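Local coordinates for protein toll (Drosophila melanogaster, PDB 4LXR) that acts as the cell-surface receptor for the cleaved, active form of spaetzle, switching on Toll signalling in antifungal defence and in dorsal-ventral patterning of the embryo, at residues L619-H624 / Q642-H647; P632-L637 / P662-V667; N651-L656 / L670-N675. One frame throughout, in Å; residues are numbered along the deposited sequence.

Contact 1 of 3, residues L619-H624 / Q642-H647; sequences LVINCH and QLMELH
H647 is held through both of its backbone polar atoms by segment 619-624. Its N donates to I621 O at 2.7 Å, and its O accepts from C623 N at 2.8 Å. Three more backbone bonds continue this pattern toward the start of the strands: I621 N to E645 O, E645 N to L619 O, and L619 N to L643 O. The strands run parallel, 7° apart, with their axes 4.8 Å from each other.

V620, N622, E645 and H647 share one face. The H647 ring turns back along its own strand, and NE2 donates to E645 OE2 at 3.0 Å. The carboxylate oxygen lies almost in the ring plane (2° out) and is met on its anti side, somewhat out of the carboxylate plane. H647 ND1 bonds to OE1 of E649, whose OE2 takes H624 NE2. Carboxylates at both ring nitrogens would probably favour a protonated H647. N622 lies beside H647 and points the same way, with OD1 3.4 Å from H647 CB. The same oxygen sits at the edge of the H624 ring, in its plane, while N622 ND2 is bonded to N609 OD1.

L619, I621, M644 and L646 fill the other face. M644 CG is anti to the backbone N (chi1 179°), and the chain stays extended beyond it. Its CE ends 3.7 Å from I621 CD1 and 4.0 Å from L619 CD2. Further on, I621 CG2 packs on L646 CD1. C623 is tied to C608 by a disulfide.

This split is that of a leucine-rich repeat solenoid: aliphatic residues line its core, and the other face is mostly polar, V620 excepted. Here strand 619-622 of the N-terminal cap region pairs with strand 643-647 of LRR 16.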
loop_
_atom_site.group_PDB
_atom_site.type_symbol
_atom_site.label_atom_id
_atom_site.label_comp_id
_atom_site.label_asym_id
_atom_site.label_seq_id
_atom_site.Cartn_x
_atom_site.Cartn_y
_atom_site.Cartn_z
ATOM N N LEU A 619 27.683 20.412 -35.815
ATOM C CA LEU A 619 26.922 21.626 -36.066
ATOM C C LEU A 619 26.215 21.485 -37.417
ATOM O O LEU A 619 26.858 21.324 -38.460
ATOM C CB LEU A 619 27.842 22.839 -36.087
ATOM C CG LEU A 619 27.176 24.141 -36.532
ATOM C CD1 LEU A 619 26.173 24.635 -35.478
ATOM C CD2 LEU A 619 28.214 25.203 -36.855
ATOM N N VAL A 620 24.889 21.524 -37.385
ATOM C CA VAL A 620 24.084 21.334 -38.576
ATOM C C VAL A 620 23.453 22.652 -38.985
ATOM O O VAL A 620 22.652 23.219 -38.243
ATOM C CB VAL A 620 22.977 20.303 -38.322
ATOM C CG1 VAL A 620 22.072 20.182 -39.526
ATOM C CG2 VAL A 620 23.582 18.961 -37.964
ATOM N N ILE A 621 23.822 23.144 -40.164
ATOM C CA ILE A 621 23.255 24.377 -40.693
ATOM C C ILE A 621 22.356 24.104 -41.891
ATOM O O ILE A 621 22.832 23.710 -42.958
ATOM C CB ILE A 621 24.345 25.360 -41.111
ATOM C CG1 ILE A 621 25.220 25.723 -39.916
ATOM C CG2 ILE A 621 23.732 26.614 -41.717
ATOM C CD1 ILE A 621 26.410 26.568 -40.297
ATOM N N ASN A 622 21.057 24.312 -41.697
ATOM C CA ASN A 622 20.053 24.125 -42.735
ATOM C C ASN A 622 19.576 25.465 -43.314
ATOM O O ASN A 622 19.034 26.296 -42.586
ATOM C CB ASN A 622 18.843 23.375 -42.166
ATOM C CG ASN A 622 19.187 21.986 -41.665
ATOM O OD1 ASN A 622 19.833 21.209 -42.357
ATOM N ND2 ASN A 622 18.744 21.664 -40.453
ATOM N N CYS A 623 19.768 25.684 -44.614
ATOM C CA CYS A 623 19.185 26.865 -45.263
ATOM C C CYS A 623 18.361 26.463 -46.477
ATOM O O CYS A 623 18.908 26.158 -47.535
ATOM C CB CYS A 623 20.254 27.862 -45.692
ATOM S SG CYS A 623 21.492 28.259 -44.469
ATOM N N HIS A 624 17.044 26.480 -46.327
ATOM C CA HIS A 624 16.166 25.957 -47.365
ATOM C C HIS A 624 15.059 26.918 -47.784
ATOM O O HIS A 624 13.938 26.504 -48.084
ATOM C CB HIS A 624 15.592 24.613 -46.931
ATOM C CG HIS A 624 16.646 23.609 -46.594
ATOM N ND1 HIS A 624 16.920 23.223 -45.301
ATOM C CD2 HIS A 624 17.526 22.948 -47.380
ATOM C CE1 HIS A 624 17.909 22.348 -45.306
ATOM N NE2 HIS A 624 18.294 22.164 -46.557
ATOM N N GLN A 642 33.448 18.534 -34.204
ATOM C CA GLN A 642 34.218 17.805 -35.214
ATOM C C GLN A 642 33.619 17.879 -36.624
ATOM O O GLN A 642 34.349 17.869 -37.614
ATOM C CB GLN A 642 34.388 16.342 -34.796
ATOM C CG GLN A 642 35.097 16.164 -33.462
ATOM C CD GLN A 642 34.918 14.772 -32.905
ATOM O OE1 GLN A 642 34.137 13.975 -33.428
ATOM N NE2 GLN A 642 35.638 14.470 -31.836
ATOM N N LEU A 643 32.293 17.952 -36.703
ATOM C CA LEU A 643 31.588 17.952 -37.973
ATOM C C LEU A 643 30.756 19.219 -38.156
ATOM O O LEU A 643 30.189 19.748 -37.198
ATOM C CB LEU A 643 30.657 16.749 -38.038
ATOM C CG LEU A 643 31.236 15.366 -37.748
ATOM C CD1 LEU A 643 30.100 14.352 -37.690
ATOM C CD2 LEU A 643 32.280 14.956 -38.803
ATOM N N MET A 644 30.655 19.682 -39.399
ATOM C CA MET A 644 29.846 20.854 -39.723
ATOM C C MET A 644 29.161 20.609 -41.067
ATOM O O MET A 644 29.827 20.555 -42.113
ATOM C CB MET A 644 30.735 22.094 -39.781
ATOM C CG MET A 644 30.027 23.388 -40.127
ATOM S SD MET A 644 31.157 24.782 -39.945
ATOM C CE MET A 644 30.073 26.186 -40.202
ATOM N N GLU A 645 27.841 20.435 -41.042
ATOM C CA GLU A 645 27.102 20.114 -42.257
ATOM C C GLU A 645 26.406 21.353 -42.792
ATOM O O GLU A 645 25.619 21.982 -42.100
ATOM C CB GLU A 645 26.067 19.017 -42.009
ATOM C CG GLU A 645 26.603 17.768 -41.354
ATOM C CD GLU A 645 25.541 16.691 -41.215
ATOM O OE1 GLU A 645 25.873 15.582 -40.747
ATOM O OE2 GLU A 645 24.372 16.953 -41.576
ATOM N N LEU A 646 26.697 21.711 -44.031
ATOM C CA LEU A 646 26.088 22.899 -44.596
ATOM C C LEU A 646 25.051 22.475 -45.612
ATOM O O LEU A 646 25.385 22.058 -46.713
ATOM C CB LEU A 646 27.147 23.797 -45.222
ATOM C CG LEU A 646 26.720 25.072 -45.929
ATOM C CD1 LEU A 646 25.889 26.004 -45.005
ATOM C CD2 LEU A 646 27.975 25.761 -46.410
ATOM N N HIS A 647 23.790 22.553 -45.214
ATOM C CA HIS A 647 22.677 22.126 -46.043
ATOM C C HIS A 647 22.079 23.291 -46.826
ATOM O O HIS A 647 21.436 24.186 -46.261
ATOM C CB HIS A 647 21.622 21.410 -45.186
ATOM C CG HIS A 647 22.019 20.017 -44.795
ATOM N ND1 HIS A 647 21.743 18.916 -45.579
ATOM C CD2 HIS A 647 22.692 19.551 -43.718
ATOM C CE1 HIS A 647 22.215 17.831 -44.994
ATOM N NE2 HIS A 647 22.791 18.189 -43.859
#

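Contact 2 of 3, residues P632-L637 / P662-V667. With NAG (2-acetamido-2-deoxy-beta-D-glucopyranose), chain K.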
loop_
_atom_site.group_PDB
_atom_site.type_symbol
_atom_site.label_atom_id
_atom_site.label_comp_id
_atom_site.label_asym_id
_atom_site.label_seq_id
_atom_site.Cartn_x
_atom_site.Cartn_y
_atom_site.Cartn_z
ATOM N N PRO A 632 25.469 32.180 -47.371
ATOM C CA PRO A 632 25.379 33.262 -46.382
ATOM C C PRO A 632 26.478 33.162 -45.332
ATOM O O PRO A 632 27.108 32.111 -45.203
ATOM C CB PRO A 632 24.012 33.033 -45.740
ATOM C CG PRO A 632 23.780 31.576 -45.872
ATOM C CD PRO A 632 24.409 31.175 -47.188
ATOM N N ARG A 633 26.702 34.256 -44.612
ATOM C CA ARG A 633 27.632 34.320 -43.484
ATOM C C ARG A 633 27.418 33.184 -42.487
ATOM O O ARG A 633 26.333 33.054 -41.916
ATOM C CB ARG A 633 27.445 35.648 -42.755
ATOM C CG ARG A 633 27.499 36.866 -43.652
ATOM C CD ARG A 633 27.326 38.146 -42.831
ATOM N NE ARG A 633 27.798 39.330 -43.546
ATOM C CZ ARG A 633 27.783 40.562 -43.046
ATOM N NH1 ARG A 633 27.313 40.780 -41.825
ATOM N NH2 ARG A 633 28.237 41.577 -43.769
ATOM N N LEU A 634 28.456 32.382 -42.262
ATOM C CA LEU A 634 28.351 31.202 -41.396
ATOM C C LEU A 634 28.982 31.428 -40.025
ATOM O O LEU A 634 29.956 32.166 -39.902
ATOM C CB LEU A 634 28.983 29.970 -42.074
ATOM C CG LEU A 634 28.344 29.518 -43.390
ATOM C CD1 LEU A 634 29.002 28.233 -43.950
ATOM C CD2 LEU A 634 26.846 29.322 -43.224
ATOM N N PRO A 635 28.426 30.785 -38.985
ATOM C CA PRO A 635 29.010 30.881 -37.645
ATOM C C PRO A 635 30.282 30.060 -37.548
ATOM O O PRO A 635 30.411 29.060 -38.240
ATOM C CB PRO A 635 27.933 30.260 -36.750
ATOM C CG PRO A 635 27.200 29.320 -37.642
ATOM C CD PRO A 635 27.202 29.963 -38.999
ATOM N N ASN A 636 31.211 30.481 -36.699
ATOM C CA ASN A 636 32.433 29.720 -36.468
ATOM C C ASN A 636 32.169 28.380 -35.786
ATOM O O ASN A 636 31.268 28.261 -34.955
ATOM C CB ASN A 636 33.420 30.548 -35.647
ATOM C CG ASN A 636 34.491 31.185 -36.503
ATOM O OD1 ASN A 636 35.673 30.858 -36.381
ATOM N ND2 ASN A 636 34.084 32.083 -37.394
ATOM N N LEU A 637 32.958 27.373 -36.140
ATOM C CA LEU A 637 32.810 26.049 -35.543
ATOM C C LEU A 637 33.541 25.964 -34.206
ATOM O O LEU A 637 34.747 26.212 -34.136
ATOM C CB LEU A 637 33.339 24.970 -36.486
ATOM C CG LEU A 637 33.036 23.525 -36.089
ATOM C CD1 LEU A 637 31.528 23.314 -36.004
ATOM C CD2 LEU A 637 33.673 22.543 -37.076
ATOM N N PRO A 662 35.554 32.718 -43.131
ATOM C CA PRO A 662 35.218 32.378 -41.741
ATOM C C PRO A 662 33.937 31.546 -41.629
ATOM O O PRO A 662 32.946 31.852 -42.300
ATOM C CB PRO A 662 35.044 33.755 -41.061
ATOM C CG PRO A 662 35.124 34.784 -42.162
ATOM C CD PRO A 662 35.885 34.144 -43.283
ATOM N N GLY A 663 33.974 30.506 -40.794
ATOM C CA GLY A 663 32.877 29.558 -40.674
ATOM C C GLY A 663 32.897 28.516 -41.785
ATOM O O GLY A 663 33.114 27.327 -41.541
ATOM N N TYR A 664 32.682 28.979 -43.014
ATOM C CA TYR A 664 32.699 28.147 -44.209
ATOM C C TYR A 664 34.005 27.354 -44.363
ATOM O O TYR A 664 34.024 26.302 -45.006
ATOM C CB TYR A 664 32.449 29.031 -45.443
ATOM C CG TYR A 664 32.491 28.307 -46.782
ATOM C CD1 TYR A 664 31.357 27.694 -47.297
ATOM C CD2 TYR A 664 33.662 28.251 -47.536
ATOM C CE1 TYR A 664 31.382 27.049 -48.512
ATOM C CE2 TYR A 664 33.700 27.595 -48.764
ATOM C CZ TYR A 664 32.556 26.998 -49.243
ATOM O OH TYR A 664 32.569 26.337 -50.458
ATOM N N GLU A 665 35.091 27.848 -43.770
ATOM C CA GLU A 665 36.395 27.181 -43.866
ATOM C C GLU A 665 36.471 25.863 -43.094
ATOM O O GLU A 665 37.405 25.085 -43.286
ATOM C CB GLU A 665 37.510 28.105 -43.370
ATOM C CG GLU A 665 37.444 28.433 -41.883
ATOM C CD GLU A 665 38.609 29.290 -41.421
ATOM O OE1 GLU A 665 39.526 29.536 -42.232
ATOM O OE2 GLU A 665 38.605 29.721 -40.247
ATOM N N SER A 666 35.498 25.621 -42.221
ATOM C CA SER A 666 35.544 24.486 -41.300
ATOM C C SER A 666 34.482 23.454 -41.618
ATOM O O SER A 666 34.359 22.456 -40.920
ATOM C CB SER A 666 35.321 24.973 -39.868
ATOM O OG SER A 666 36.012 26.180 -39.637
ATOM N N VAL A 667 33.688 23.729 -42.649
ATOM C CA VAL A 667 32.639 22.823 -43.103
ATOM C C VAL A 667 33.224 21.463 -43.490
ATOM O O VAL A 667 34.227 21.392 -44.205
ATOM C CB VAL A 667 31.904 23.410 -44.331
ATOM C CG1 VAL A 667 31.075 22.332 -45.045
ATOM C CG2 VAL A 667 31.044 24.607 -43.924
HETATM C C1 NAG K . 40.036 21.088 -39.642
HETATM C C2 NAG K . 40.223 22.430 -38.933
HETATM C C3 NAG K . 41.393 22.346 -37.959
HETATM C C4 NAG K . 41.180 21.197 -36.983
HETATM C C5 NAG K . 40.927 19.892 -37.740
HETATM C C6 NAG K . 40.551 18.748 -36.828
HETATM C C7 NAG K . 39.529 24.484 -40.090
HETATM C C8 NAG K . 39.906 25.519 -41.109
HETATM N N2 NAG K . 40.426 23.512 -39.886
HETATM O O3 NAG K . 41.528 23.572 -37.248
HETATM O O4 NAG K . 42.335 21.053 -36.162
HETATM O O5 NAG K . 39.840 20.051 -38.666
HETATM O O6 NAG K . 39.184 18.821 -36.447
HETATM O O7 NAG K . 38.455 24.522 -39.483
HETATM O O HOH W 1 30.958 33.312 -43.304
HETATM O O HOH W 2 36.133 29.851 -39.190
HETATM O O HOH W 3 35.520 28.023 -37.537
#
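L634 lies against Y664, and the two side chains cross obliquely. Both loops lead into strands of a leucine-rich repeat solenoid: segment 632-637 comes before strand 643-647, while the loop 662-667 comes before strand 669-671. They are roughly corresponding parts of successive turns.

L634 CG is anti to the carbonyl carbon (chi1 -62°). Its CD1 meets Y664 CA at 3.7 Å and lies at the edge of the Y664 ring, near the ring plane. The same methyl touches V667 CG2 at 4.2 Å. The Y664 ring leads away from this loop, and its OH bonds to Q684 O. L637 sits beside S666, CB to CB at 3.9 Å, and its CD2 approaches S666 O. L634 and L637 also pack on strand 643-647, through L646 and M644.

G663 comes close to the backbone of 634-636. A CB there would collide with L634 O and P635 O, and the positive phi (81°) also favours glycine.

Water does the polar linking, with no direct hydrogen bond between the segments. One water joins L634 N to P662 O. A second accepts from G663 N at 2.8 Å and donates to N636 OD1 and E665 OE2. A third accepts from L637 N and donates to S666 OG, and weakly to N636 OD1. S666 OG in turn donates to O7 of the glycan sugar NAG at 3.0 Å.

Contact 3 of 3, residues N651-L656 / L670-N675; sequences NTLLRL and LHLAGN. With NAG (2-acetamido-2-deoxy-beta-D-glucopyranose), chain G.
N675 OD1 accepts the N-H of L653 at 2.9 Å, and the bond is nearly straight (171°). This is the tight part of the contact. N675 CG is anti to the carbonyl carbon (chi1 -80°), which puts it beside L653 N. The oxygen is also 3.3 Å from L653 CG and 3.1 Å from N651 CB. N675 ND2 donates to L672 O at 2.9 Å, from above that carbonyl plane but within its own amide plane, and also bonds L648 O of the preceding turn. Both ends of the buried amide are used, which fixes its rotation. An alanine here would probably leave L653 N without this acceptor and open a gap beside L653 CG.

N651 and N675 are the equivalent consensus asparagines of successive leucine-rich repeats. N651 ND2 bonds L648 O in its own turn and C623 O of the turn before.

Next to the amide, L672 CD2 meets L653 CD1 at 3.9 Å, the side chains crossing at about a right angle. L672 CD1 meets L656 tip to tip, 4.0 Å from L656 CD2.

The outer side is looser. T652 and L654 point away from 670-675, and a glycan sugar lies near them. L654 CD2 comes within 3.3 Å of NAG O7.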
loop_
_atom_site.group_PDB
_atom_site.type_symbol
_atom_site.label_atom_id
_atom_site.label_comp_id
_atom_site.label_asym_id
_atom_site.label_seq_id
_atom_site.Cartn_x
_atom_site.Cartn_y
_atom_site.Cartn_z
ATOM N N ASN A 651 18.463 25.415 -53.535
ATOM C CA ASN A 651 18.517 26.869 -53.664
ATOM C C ASN A 651 18.884 27.242 -55.113
ATOM O O ASN A 651 18.635 26.448 -56.025
ATOM C CB ASN A 651 19.496 27.456 -52.643
ATOM C CG ASN A 651 18.893 27.552 -51.241
ATOM O OD1 ASN A 651 18.352 28.586 -50.860
ATOM N ND2 ASN A 651 18.984 26.470 -50.473
ATOM N N THR A 652 19.448 28.428 -55.347
ATOM C CA THR A 652 20.017 28.716 -56.671
ATOM C C THR A 652 21.425 29.310 -56.596
ATOM O O THR A 652 21.684 30.386 -57.149
ATOM C CB THR A 652 19.118 29.627 -57.544
ATOM O OG1 THR A 652 18.891 30.877 -56.880
ATOM C CG2 THR A 652 17.790 28.949 -57.850
ATOM N N LEU A 653 22.320 28.608 -55.903
ATOM C CA LEU A 653 23.689 29.075 -55.708
ATOM C C LEU A 653 24.404 29.264 -57.042
ATOM O O LEU A 653 24.450 28.349 -57.874
ATOM C CB LEU A 653 24.478 28.091 -54.848
ATOM C CG LEU A 653 24.176 27.971 -53.358
ATOM C CD1 LEU A 653 25.045 26.891 -52.725
ATOM C CD2 LEU A 653 24.393 29.291 -52.666
ATOM N N LEU A 654 24.965 30.451 -57.237
ATOM C CA LEU A 654 25.645 30.769 -58.483
ATOM C C LEU A 654 27.122 30.398 -58.413
ATOM O O LEU A 654 27.708 29.971 -59.400
ATOM C CB LEU A 654 25.482 32.248 -58.817
ATOM C CG LEU A 654 24.038 32.719 -59.014
ATOM C CD1 LEU A 654 24.010 34.211 -59.271
ATOM C CD2 LEU A 654 23.345 31.945 -60.145
ATOM N N ARG A 655 27.709 30.548 -57.231
ATOM C CA ARG A 655 29.117 30.253 -57.034
ATOM C C ARG A 655 29.348 29.925 -55.556
ATOM O O ARG A 655 28.502 30.218 -54.719
ATOM C CB ARG A 655 29.954 31.458 -57.466
ATOM C CG ARG A 655 31.452 31.221 -57.550
ATOM C CD ARG A 655 32.205 32.494 -57.974
ATOM N NE ARG A 655 31.691 33.068 -59.219
ATOM C CZ ARG A 655 31.896 32.554 -60.432
ATOM N NH1 ARG A 655 32.602 31.436 -60.577
ATOM N NH2 ARG A 655 31.385 33.152 -61.503
ATOM N N LEU A 656 30.472 29.289 -55.241
ATOM C CA LEU A 656 30.862 29.059 -53.859
ATOM C C LEU A 656 31.874 30.126 -53.437
ATOM O O LEU A 656 32.576 30.689 -54.282
ATOM C CB LEU A 656 31.466 27.666 -53.703
ATOM C CG LEU A 656 30.524 26.481 -53.931
ATOM C CD1 LEU A 656 31.277 25.158 -53.820
ATOM C CD2 LEU A 656 29.351 26.515 -52.950
ATOM N N LEU A 670 29.351 19.367 -47.493
ATOM C CA LEU A 670 28.638 20.299 -48.353
ATOM C C LEU A 670 27.518 19.571 -49.074
ATOM O O LEU A 670 27.768 18.667 -49.867
ATOM C CB LEU A 670 29.573 20.925 -49.384
ATOM C CG LEU A 670 30.446 22.089 -48.931
ATOM C CD1 LEU A 670 31.476 22.472 -50.007
ATOM C CD2 LEU A 670 29.562 23.280 -48.554
ATOM N N HIS A 671 26.283 19.970 -48.788
ATOM C CA HIS A 671 25.107 19.365 -49.395
ATOM C C HIS A 671 24.475 20.405 -50.299
ATOM O O HIS A 671 23.696 21.257 -49.846
ATOM C CB HIS A 671 24.126 18.909 -48.313
ATOM C CG HIS A 671 24.753 18.029 -47.276
ATOM N ND1 HIS A 671 24.734 16.651 -47.357
ATOM C CD2 HIS A 671 25.451 18.331 -46.155
ATOM C CE1 HIS A 671 25.376 16.144 -46.319
ATOM N NE2 HIS A 671 25.820 17.142 -45.575
ATOM N N LEU A 672 24.835 20.339 -51.580
ATOM C CA LEU A 672 24.505 21.394 -52.518
ATOM C C LEU A 672 23.609 20.921 -53.657
ATOM O O LEU A 672 23.519 21.588 -54.679
ATOM C CB LEU A 672 25.800 21.981 -53.091
ATOM C CG LEU A 672 26.841 22.371 -52.038
ATOM C CD1 LEU A 672 28.173 22.717 -52.687
ATOM C CD2 LEU A 672 26.318 23.544 -51.187
ATOM N N ALA A 673 22.951 19.780 -53.494
ATOM C CA ALA A 673 22.101 19.279 -54.569
ATOM C C ALA A 673 21.029 20.293 -54.943
ATOM O O ALA A 673 20.368 20.859 -54.070
ATOM C CB ALA A 673 21.463 17.944 -54.184
ATOM N N GLY A 674 20.876 20.538 -56.240
ATOM C CA GLY A 674 19.782 21.356 -56.732
ATOM C C GLY A 674 20.073 22.842 -56.761
ATOM O O GLY A 674 19.204 23.650 -56.467
ATOM N N ASN A 675 21.297 23.202 -57.123
ATOM C CA ASN A 675 21.691 24.596 -57.213
ATOM C C ASN A 675 22.114 24.996 -58.635
ATOM O O ASN A 675 21.949 24.210 -59.570
ATOM C CB ASN A 675 22.777 24.897 -56.181
ATOM C CG ASN A 675 22.204 25.106 -54.789
ATOM O OD1 ASN A 675 21.670 26.170 -54.498
ATOM N ND2 ASN A 675 22.300 24.096 -53.932
HETATM C C1 NAG G . 19.136 28.845 -61.911
HETATM C C2 NAG G . 18.495 30.147 -62.393
HETATM C C3 NAG G . 17.027 29.910 -62.746
HETATM C C4 NAG G . 16.874 28.737 -63.705
HETATM C C5 NAG G . 17.613 27.510 -63.170
HETATM C C6 NAG G . 17.650 26.360 -64.151
HETATM C C7 NAG G . 19.648 32.009 -61.260
HETATM C C8 NAG G . 19.577 32.996 -60.129
HETATM N N2 NAG G . 18.606 31.177 -61.372
HETATM O O3 NAG G . 16.460 31.084 -63.319
HETATM O O4 NAG G . 15.488 28.437 -63.827
HETATM O O5 NAG G . 18.978 27.847 -62.893
HETATM O O6 NAG G . 17.024 25.203 -63.613
HETATM O O7 NAG G . 20.602 31.968 -62.031
#

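In the fold
All three contacts lie in the C-terminal leucine-rich repeat block of the Toll ectodomain, with centres about 50 to 62 Å from the centre of the chain. Contacts 1 and 3 have centres about 13 Å apart and meet on one sheet, where strands 643-647 and 669-671 are neighbours. Contact 1 closes along the chain before contact 3 opens. The segments of contact 2 alternate with those of both others. Its centre is about 10 Å from contact 1 and about 16 Å from contact 3. Contact 2 joins the loops entering the strands, and contact 3 joins turns beyond them. H647 stacks on H671 between contacts 1 and 3. Successive turns are thus joined before, along and after their strands.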